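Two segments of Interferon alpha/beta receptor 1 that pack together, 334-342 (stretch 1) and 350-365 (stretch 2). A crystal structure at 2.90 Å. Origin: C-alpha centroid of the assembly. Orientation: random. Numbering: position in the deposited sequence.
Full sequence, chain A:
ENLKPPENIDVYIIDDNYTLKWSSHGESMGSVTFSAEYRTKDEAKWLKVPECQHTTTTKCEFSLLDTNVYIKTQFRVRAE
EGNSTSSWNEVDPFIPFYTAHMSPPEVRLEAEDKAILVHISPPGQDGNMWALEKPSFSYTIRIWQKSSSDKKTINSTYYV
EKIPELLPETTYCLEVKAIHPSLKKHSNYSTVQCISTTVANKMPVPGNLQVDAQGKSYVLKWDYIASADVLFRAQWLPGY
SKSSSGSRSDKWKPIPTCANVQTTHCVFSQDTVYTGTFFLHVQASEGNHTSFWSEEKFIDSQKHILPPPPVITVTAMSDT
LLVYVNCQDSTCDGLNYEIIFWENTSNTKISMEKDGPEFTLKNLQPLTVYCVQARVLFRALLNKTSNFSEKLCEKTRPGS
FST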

# COMPACT_ATOMS: atom_id res chain seq x y z
N GLY A 334 20.58 -6.55 13.13
CA GLY A 334 19.96 -5.90 11.97
C GLY A 334 19.02 -4.86 12.55
O GLY A 334 17.94 -5.21 13.04
N LEU A 335 19.43 -3.57 12.51
CA LEU A 335 18.61 -2.42 12.89
C LEU A 335 19.07 -1.11 12.21
O LEU A 335 20.24 -0.98 11.86
N ASN A 336 18.13 -0.16 12.04
CA ASN A 336 18.39 1.17 11.45
C ASN A 336 18.28 2.23 12.54
O ASN A 336 17.36 2.19 13.36
N TYR A 337 19.24 3.18 12.57
CA TYR A 337 19.30 4.22 13.60
C TYR A 337 19.16 5.65 13.06
O TYR A 337 19.43 5.89 11.88
N GLU A 338 18.75 6.58 13.94
CA GLU A 338 18.56 8.00 13.63
C GLU A 338 19.16 8.88 14.71
O GLU A 338 19.07 8.55 15.89
N ILE A 339 19.76 10.02 14.31
CA ILE A 339 20.34 10.99 15.24
C ILE A 339 19.72 12.37 15.11
O ILE A 339 19.31 12.75 14.02
N ILE A 340 19.60 13.09 16.23
CA ILE A 340 19.06 14.45 16.31
C ILE A 340 20.01 15.25 17.20
O ILE A 340 19.99 15.09 18.43
N PHE A 341 20.88 16.05 16.59
CA PHE A 341 21.86 16.86 17.31
C PHE A 341 21.71 18.36 17.12
O PHE A 341 21.33 18.82 16.05
N TRP A 342 22.00 19.12 18.19
CA TRP A 342 21.95 20.59 18.20
C TRP A 342 22.98 21.19 19.17
O TRP A 342 23.85 20.46 19.65
N ILE A 350 19.75 19.57 13.91
CA ILE A 350 20.38 18.90 12.76
C ILE A 350 20.19 17.39 12.94
O ILE A 350 20.37 16.87 14.04
N SER A 351 19.80 16.69 11.88
CA SER A 351 19.51 15.27 11.96
C SER A 351 20.11 14.44 10.84
O SER A 351 20.02 14.82 9.66
N MET A 352 20.70 13.28 11.20
CA MET A 352 21.30 12.33 10.26
C MET A 352 21.08 10.86 10.66
O MET A 352 21.01 10.55 11.85
N GLU A 353 20.96 9.98 9.65
CA GLU A 353 20.78 8.54 9.85
C GLU A 353 21.91 7.74 9.21
O GLU A 353 22.40 8.10 8.14
N LYS A 354 22.35 6.68 9.90
CA LYS A 354 23.41 5.80 9.41
C LYS A 354 22.93 4.36 9.38
O LYS A 354 21.78 4.08 9.76
N ASP A 355 23.79 3.45 8.89
CA ASP A 355 23.52 2.02 8.76
C ASP A 355 23.70 1.34 10.10
O ASP A 355 22.76 0.73 10.61
N GLY A 356 24.89 1.51 10.68
CA GLY A 356 25.24 0.96 11.99
C GLY A 356 24.96 1.93 13.13
O GLY A 356 24.38 2.99 12.91
N PRO A 357 25.38 1.60 14.37
CA PRO A 357 25.10 2.50 15.50
C PRO A 357 26.20 3.53 15.78
O PRO A 357 25.94 4.52 16.46
N GLU A 358 27.41 3.29 15.27
CA GLU A 358 28.56 4.17 15.45
C GLU A 358 28.48 5.42 14.56
O GLU A 358 28.96 5.41 13.42
N PHE A 359 27.86 6.49 15.09
CA PHE A 359 27.72 7.80 14.46
C PHE A 359 28.94 8.61 14.86
O PHE A 359 29.35 8.57 16.02
N THR A 360 29.54 9.33 13.91
CA THR A 360 30.72 10.15 14.19
C THR A 360 30.44 11.60 13.81
O THR A 360 30.42 11.94 12.62
N LEU A 361 30.19 12.45 14.82
CA LEU A 361 29.93 13.87 14.59
C LEU A 361 31.25 14.58 14.36
O LEU A 361 31.99 14.85 15.31
N LYS A 362 31.56 14.80 13.08
CA LYS A 362 32.80 15.46 12.68
C LYS A 362 32.62 16.91 12.24
O LYS A 362 31.53 17.31 11.84
N ASN A 363 33.71 17.70 12.38
CA ASN A 363 33.81 19.12 12.06
C ASN A 363 32.88 20.01 12.90
O ASN A 363 32.15 20.84 12.36
N LEU A 364 32.90 19.82 14.22
CA LEU A 364 32.13 20.63 15.17
C LEU A 364 33.06 21.73 15.72
O LEU A 364 34.28 21.54 15.77
N GLN A 365 32.48 22.87 16.14
CA GLN A 365 33.25 23.98 16.72
C GLN A 365 33.79 23.51 18.09
O GLN A 365 33.04 22.88 18.84

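The 337-342 strand of stretch 1 runs antiparallel to the weakly bonded strand at about 350-354 (157° between their directions, axes 4.7 Å apart at closest), while strand 358-361 lies 9.2 Å away, far enough to admit side chains between. Tyr337, Ile339 and Phe341 share one face of the sheet with Ile350, Met352 and Lys354, and supply most of the apolar packing.

Leu335 contributes little: its CA-to-CB bond points sideways and its side chain makes no close contact with stretch 2. Asn336 starts sideways, but its chi1 of -149° brings the amide to Glu353. Asn336 ND2 donates to Glu353 OE2 at 3.2 Å with a 157° angle, and weakly to Glu353 OE1, also at 3.2 Å but at 122°, so the carboxylate is gripped unevenly.

Tyr337 (chi1 m) lays one ring face against Pro357, whose CB sits 4.0 Å from the Tyr337 ring centroid, 25° off the normal. Tyr337 CB also meets the edge of the Phe359 ring, 3.6 Å from Phe359 CE2. Glu338, on the other face, makes a looser contact, Glu338 CG to Glu353 CB at 4.2 Å.

Ile339, with chi1 between wells at -121°, reaches two partners: its CD1 lies over the Phe359 ring, 3.7 Å from the centroid and 12° off the normal, and its CG2 is 3.7 Å from Met352 CG. Ile340 (m) turns to the Glu338 face, where Ile340 CG1 approaches Ser351 CB at 4.1 Å.

Phe341 (p) buries the largest area, 138 Å². Its ring is sandwiched: Leu361 CD2 stands 3.4 Å from the Phe341 centroid, only 5° off the normal, and Ile350 CB covers the opposite face at 3.9 Å from that centroid. Met352 SD approaches obliquely, 3.9 Å from Phe341 CE2. Trp342 (p) leads away from stretch 2 at its end.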

# COMPACT_ATOMS: atom_id res chain seq x y z
CB LEU A 335 18.59 -2.25 14.43
CG LEU A 335 17.70 -3.22 15.23
CD1 LEU A 335 18.48 -4.42 15.70
CD2 LEU A 335 17.12 -2.55 16.45
CB ASN A 336 17.44 1.46 10.28
CG ASN A 336 18.03 2.35 9.21
OD1 ASN A 336 19.15 2.12 8.71
ND2 ASN A 336 17.28 3.35 8.78
CB TYR A 337 20.59 4.07 14.43
CG TYR A 337 20.83 2.68 14.98
CD1 TYR A 337 21.68 1.79 14.33
CD2 TYR A 337 20.22 2.25 16.15
CE1 TYR A 337 21.92 0.51 14.83
CE2 TYR A 337 20.45 0.98 16.67
CZ TYR A 337 21.29 0.11 16.00
OH TYR A 337 21.52 -1.15 16.50
CB GLU A 338 17.07 8.32 13.46
CG GLU A 338 16.79 9.38 12.40
CD GLU A 338 15.42 10.04 12.44
OE1 GLU A 338 14.40 9.32 12.47
OE2 GLU A 338 15.38 11.29 12.37
CB ILE A 339 21.90 10.98 15.22
CG1 ILE A 339 22.46 10.66 16.60
CG2 ILE A 339 22.53 12.25 14.66
CD1 ILE A 339 22.66 9.24 16.84
CB ILE A 340 17.56 14.47 16.77
CG1 ILE A 340 16.63 13.84 15.71
CG2 ILE A 340 17.09 15.90 17.08
CD1 ILE A 340 15.39 13.08 16.28
CB PHE A 341 23.30 16.38 17.04
CG PHE A 341 23.84 16.62 15.66
CD1 PHE A 341 24.78 17.62 15.43
CD2 PHE A 341 23.45 15.84 14.58
CE1 PHE A 341 25.29 17.85 14.15
CE2 PHE A 341 23.95 16.07 13.30
CZ PHE A 341 24.87 17.07 13.09
CB TRP A 342 20.51 21.10 18.45
CG TRP A 342 19.98 20.89 19.84
CD1 TRP A 342 19.96 21.80 20.85
CD2 TRP A 342 19.28 19.74 20.32
NE1 TRP A 342 19.33 21.28 21.95
CE2 TRP A 342 18.90 20.01 21.66
CE3 TRP A 342 18.96 18.49 19.77
CZ2 TRP A 342 18.23 19.08 22.45
CZ3 TRP A 342 18.28 17.57 20.55
CH2 TRP A 342 17.92 17.86 21.88
CB ILE A 350 21.88 19.28 12.57
CG1 ILE A 350 22.14 20.77 12.89
CG2 ILE A 350 22.36 18.94 11.16
CD1 ILE A 350 23.13 20.99 13.98
CB SER A 351 18.00 15.04 12.01
OG SER A 351 17.33 15.68 10.93
CB MET A 352 22.78 12.65 9.96
CG MET A 352 23.69 12.58 11.15
SD MET A 352 25.28 13.37 10.81
CE MET A 352 26.38 12.28 11.71
CB GLU A 353 19.37 8.06 9.41
CG GLU A 353 19.21 7.67 7.94
CD GLU A 353 18.34 6.45 7.67
OE1 GLU A 353 17.14 6.47 8.03
OE2 GLU A 353 18.86 5.49 7.06
CB LYS A 354 24.72 5.96 10.22
CG LYS A 354 25.41 7.32 10.10
CD LYS A 354 25.81 7.72 8.67
CE LYS A 354 25.93 9.21 8.52
NZ LYS A 354 26.34 9.61 7.15
CB ASP A 355 24.44 1.40 7.68
CG ASP A 355 24.68 2.32 6.51
OD1 ASP A 355 23.73 2.53 5.71
OD2 ASP A 355 25.78 2.91 6.43
CB PRO A 357 24.91 1.54 16.67
CG PRO A 357 25.50 0.21 16.21
CD PRO A 357 26.05 0.37 14.83
CB GLU A 358 29.86 3.39 15.23
CG GLU A 358 30.64 3.14 16.51
CD GLU A 358 32.03 2.59 16.26
OE1 GLU A 358 32.18 1.35 16.21
OE2 GLU A 358 32.97 3.40 16.10
CB PHE A 359 26.45 8.52 14.95
CG PHE A 359 25.15 8.06 14.34
CD1 PHE A 359 24.52 8.81 13.35
CD2 PHE A 359 24.53 6.89 14.77
CE1 PHE A 359 23.31 8.39 12.80
CE2 PHE A 359 23.32 6.47 14.22
CZ PHE A 359 22.72 7.22 13.23
CB THR A 360 31.98 9.50 13.57
OG1 THR A 360 32.16 8.20 14.14
CG2 THR A 360 33.24 10.33 13.78
CB LEU A 361 29.12 14.53 15.72
CG LEU A 361 27.67 14.05 15.89
CD1 LEU A 361 27.08 14.57 17.17
CD2 LEU A 361 26.83 14.49 14.73
CB LYS A 362 33.60 14.61 11.66
CG LYS A 362 32.85 14.19 10.39
CD LYS A 362 33.48 12.95 9.72
CE LYS A 362 34.79 13.20 8.99
NZ LYS A 362 35.97 13.01 9.87
CB ASN A 363 33.72 19.38 10.54
CG ASN A 363 34.68 18.57 9.72
OD1 ASN A 363 35.91 18.70 9.83
ND2 ASN A 363 34.15 17.73 8.85
CB LEU A 364 31.60 19.78 16.33
CG LEU A 364 30.63 18.65 16.01
CD1 LEU A 364 30.59 17.67 17.14
CD2 LEU A 364 29.23 19.15 15.77
CB GLN A 365 32.38 25.24 16.84
CG GLN A 365 33.14 26.55 17.13
CD GLN A 365 34.10 27.00 16.05
OE1 GLN A 365 33.85 26.89 14.85
NE2 GLN A 365 35.22 27.58 16.47